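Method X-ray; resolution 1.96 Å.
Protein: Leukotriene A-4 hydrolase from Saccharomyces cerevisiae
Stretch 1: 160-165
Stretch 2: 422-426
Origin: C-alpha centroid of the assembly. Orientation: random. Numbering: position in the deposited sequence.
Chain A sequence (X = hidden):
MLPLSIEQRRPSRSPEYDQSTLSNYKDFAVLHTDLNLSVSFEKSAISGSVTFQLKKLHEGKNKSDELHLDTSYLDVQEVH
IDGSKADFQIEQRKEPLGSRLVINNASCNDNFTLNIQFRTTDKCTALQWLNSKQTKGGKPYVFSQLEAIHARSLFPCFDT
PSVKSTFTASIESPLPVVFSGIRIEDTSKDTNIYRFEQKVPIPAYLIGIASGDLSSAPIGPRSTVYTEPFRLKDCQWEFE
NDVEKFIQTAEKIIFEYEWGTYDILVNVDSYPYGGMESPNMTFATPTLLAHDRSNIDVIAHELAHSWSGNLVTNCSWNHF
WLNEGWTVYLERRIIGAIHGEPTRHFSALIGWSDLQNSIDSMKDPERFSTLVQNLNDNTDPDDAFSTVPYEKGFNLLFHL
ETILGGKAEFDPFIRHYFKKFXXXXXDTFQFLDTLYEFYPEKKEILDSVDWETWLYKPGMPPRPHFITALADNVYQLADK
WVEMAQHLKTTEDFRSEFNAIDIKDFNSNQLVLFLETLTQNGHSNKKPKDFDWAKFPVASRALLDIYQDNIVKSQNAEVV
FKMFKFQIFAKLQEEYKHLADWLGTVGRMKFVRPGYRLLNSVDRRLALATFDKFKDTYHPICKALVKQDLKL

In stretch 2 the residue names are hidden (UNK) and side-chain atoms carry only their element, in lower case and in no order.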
ATOM      1  N   THR A 160     -15.997  -5.188   5.954  1.00 20.63           N
ATOM      2  CA  THR A 160     -15.001  -5.707   6.893  1.00 19.42           C
ATOM      3  C   THR A 160     -14.150  -6.766   6.185  1.00 17.31           C
ATOM      4  O   THR A 160     -14.641  -7.494   5.326  1.00 21.97           O
ATOM      5  CB  THR A 160     -15.668  -6.272   8.195  1.00 26.86           C
ATOM      6  OG1 THR A 160     -14.755  -7.134   8.877  1.00 19.45           O
ATOM      7  CG2 THR A 160     -16.920  -7.043   7.877  1.00 33.51           C
ATOM      8  N   PRO A 161     -12.857  -6.837   6.521  1.00 18.03           N
ATOM      9  CA  PRO A 161     -12.050  -7.865   5.854  1.00 20.10           C
ATOM     10  C   PRO A 161     -12.389  -9.281   6.343  1.00 24.79           C
ATOM     11  O   PRO A 161     -11.917 -10.255   5.749  1.00 21.84           O
ATOM     12  CB  PRO A 161     -10.614  -7.458   6.182  1.00 15.92           C
ATOM     13  CG  PRO A 161     -10.712  -6.556   7.390  1.00 20.16           C
ATOM     14  CD  PRO A 161     -12.039  -5.847   7.249  1.00 18.59           C
ATOM     15  N   SER A 162     -13.224  -9.384   7.381  1.00 19.61           N
ATOM     16  CA  SER A 162     -13.775 -10.668   7.811  1.00 22.00           C
ATOM     17  C   SER A 162     -14.773 -11.254   6.821  1.00 25.53           C
ATOM     18  O   SER A 162     -15.012 -12.457   6.828  1.00 26.08           O
ATOM     19  CB  SER A 162     -14.444 -10.566   9.191  1.00 28.40           C
ATOM     20  OG  SER A 162     -13.481 -10.528  10.227  1.00 28.96           O
ATOM     21  N   VAL A 163     -15.367 -10.417   5.971  1.00 21.56           N
ATOM     22  CA  VAL A 163     -16.348 -10.924   5.013  1.00 23.16           C
ATOM     23  C   VAL A 163     -15.745 -11.021   3.620  1.00 25.84           C
ATOM     24  O   VAL A 163     -15.277 -10.021   3.096  1.00 21.46           O
ATOM     25  CB  VAL A 163     -17.604 -10.030   4.988  1.00 21.49           C
ATOM     26  CG1 VAL A 163     -18.586 -10.470   3.892  1.00 22.60           C
ATOM     27  CG2 VAL A 163     -18.282 -10.063   6.357  1.00 16.88           C
ATOM     28  N   LYS A 164     -15.736 -12.222   3.035  1.00 23.12           N
ATOM     29  CA  LYS A 164     -15.217 -12.413   1.684  1.00 28.89           C
ATOM     30  C   LYS A 164     -16.267 -13.126   0.847  1.00 24.86           C
ATOM     31  O   LYS A 164     -16.963 -14.015   1.334  1.00 32.02           O
ATOM     32  CB  LYS A 164     -13.919 -13.231   1.712  1.00 25.17           C
ATOM     33  CG  LYS A 164     -12.926 -12.734   2.759  1.00 27.77           C
ATOM     34  CD  LYS A 164     -11.493 -12.840   2.266  1.00 29.98           C
ATOM     35  CE  LYS A 164     -10.931 -14.223   2.502  1.00 18.18           C
ATOM     36  NZ  LYS A 164      -9.473 -14.271   2.204  1.00 20.17           N
ATOM     37  N   SER A 165     -16.369 -12.727  -0.411  1.00 26.36           N
ATOM     38  CA  SER A 165     -17.454 -13.141  -1.292  1.00 29.17           C
ATOM     39  C   SER A 165     -16.941 -13.192  -2.713  1.00 29.17           C
ATOM     40  O   SER A 165     -16.115 -12.372  -3.087  1.00 22.95           O
ATOM     41  CB  SER A 165     -18.562 -12.087  -1.230  1.00 30.13           C
ATOM     42  OG  SER A 165     -19.564 -12.332  -2.184  1.00 28.04           O
ATOM     43  N   UNK A 422      -6.506 -20.449   3.332  1.00 23.78           N
ATOM     44  CA  UNK A 422      -6.863 -19.994   1.988  1.00 24.88           C
ATOM     45  C   UNK A 422      -8.350 -19.661   1.925  1.00 27.61           C
ATOM     46  O   UNK A 422      -9.194 -20.460   2.332  1.00 27.24           O
ATOM     47  c   UNK A 422      -6.493 -21.031   0.921  1.00 25.88           C
ATOM     48  N   UNK A 423      -8.659 -18.465   1.435  1.00 24.44           N
ATOM     49  CA  UNK A 423     -10.042 -18.037   1.234  1.00 22.82           C
ATOM     50  C   UNK A 423     -10.778 -17.691   2.513  1.00 29.37           C
ATOM     51  O   UNK A 423     -12.005 -17.548   2.511  1.00 28.11           O
ATOM     52  c   UNK A 423     -10.818 -19.071   0.415  1.00 28.97           C
ATOM     53  n   UNK A 423     -11.145 -21.435  -4.024  1.00 56.15           N
ATOM     54  c   UNK A 423     -10.316 -20.572  -3.126  1.00 48.31           C
ATOM     55  c   UNK A 423     -10.948 -20.383  -1.753  1.00 34.42           C
ATOM     56  c   UNK A 423     -10.248 -19.264  -0.990  1.00 28.09           C
ATOM     57  N   UNK A 424     -10.024 -17.515   3.598  1.00 26.40           N
ATOM     58  CA  UNK A 424     -10.605 -17.229   4.899  1.00 21.25           C
ATOM     59  C   UNK A 424      -9.931 -16.004   5.496  1.00 22.20           C
ATOM     60  O   UNK A 424      -9.011 -15.431   4.899  1.00 25.81           O
ATOM     61  c   UNK A 424     -10.785 -20.901   6.190  1.00 41.65           C
ATOM     62  c   UNK A 424     -11.148 -19.708   5.334  1.00 29.30           C
ATOM     63  c   UNK A 424     -10.449 -18.434   5.834  1.00 28.62           C
ATOM     64  c   UNK A 424     -11.525 -22.140   5.735  1.00 51.92           C
ATOM     65  n   UNK A 424     -11.531 -23.204   6.784  1.00 57.59           N
ATOM     66  N   UNK A 425     -10.408 -15.593   6.661  1.00 18.97           N
ATOM     67  CA  UNK A 425      -9.841 -14.453   7.374  1.00 24.98           C
ATOM     68  C   UNK A 425      -9.420 -14.912   8.755  1.00 24.08           C
ATOM     69  O   UNK A 425      -9.943 -15.906   9.266  1.00 26.69           O
ATOM     70  c   UNK A 425     -10.879 -13.337   7.475  1.00 20.83           C
ATOM     71  o   UNK A 425     -11.258 -12.896   6.170  1.00 31.67           O
ATOM     72  N   UNK A 426      -8.474 -14.214   9.376  1.00 19.75           N
ATOM     73  CA  UNK A 426      -8.004 -14.676  10.686  1.00 24.10           C
ATOM     74  C   UNK A 426      -7.392 -13.585  11.541  1.00 25.75           C
ATOM     75  O   UNK A 426      -7.127 -12.471  11.061  1.00 20.33           O
ATOM     76  c   UNK A 426      -5.323 -14.755   8.965  1.00 26.24           C
ATOM     77  c   UNK A 426      -4.585 -16.463  10.613  1.00 20.24           C
ATOM     78  c   UNK A 426      -6.987 -15.804  10.531  1.00 24.00           C
ATOM     79  c   UNK A 426      -5.540 -15.327  10.360  1.00 23.94           C
TER

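Position 422 carries a single side-chain atom, a carbon bonded to CA. The CA-to-CB bond points away from stretch 1, and CB is 7.5 Å from NZ of Lys164, the nearest approach. One carbon alone defines Ala422.

Position 423 has four side-chain carbons in an unbranched row ending in a nitrogen. The CA-to-CB bond runs sideways to stretch 1, but the end of the chain leads away, so the nearest side-chain approach is at CB, 5.3 Å from CE of Lys164. What touches is the main chain: the carbonyl C of 423 lies 3.5 Å from CE of Lys164. Four carbons and a terminal nitrogen identify Lys423.

Position 424 repeats the composition, four carbons in a row and then a nitrogen. Here CB points away from stretch 1, and the nearest side-chain approach is from CB to CE of Lys164, 5.4 Å. The backbone again makes the contact, since the carbonyl O of 424 accepts a hydrogen bond from NZ of Lys164 at 3.0 Å. The linear chain and its terminal nitrogen give Lys424.

Position 425 has one carbon followed by one oxygen. CB points toward stretch 1, and the oxygen stands 2.8 Å from the carbonyl O of Pro161. A single carbon bearing a single oxygen, with no second branch, is Ser425. As the acceptor is a carbonyl, the hydroxyl must donate, so the bond runs from Ser425 OG to Pro161 O. The m rotamer, chi1 -61°, sets OG in place, also 3.7 Å from CA of Ser162 and 3.8 Å from CG of Lys164.

Position 426 has four carbons, forked at the second, and no heteroatom. CB points away, and the nearest approach, 7.9 Å, is from one terminal carbon of the fork to NZ of Lys164. A fork one carbon beyond CB makes this Leu426, which is buried yet takes no part in the contact.

The contact is small, burying 197 Å² over both sides, and rests on two hydrogen bonds that exchange roles: stretch 2 donates a side-chain hydroxyl to a backbone carbonyl, and stretch 1 donates a side-chain amine to another. The type I turn from Thr160 to Val163, closed by Val163 N to Thr160 O at 3.1 Å, includes Pro161, whose carbonyl receives Ser425. Lys164 then reaches across to the backbone of Lys423 and Lys424, whose own side-chain amines take no part.

Stretch 2 422-426: AKKSL
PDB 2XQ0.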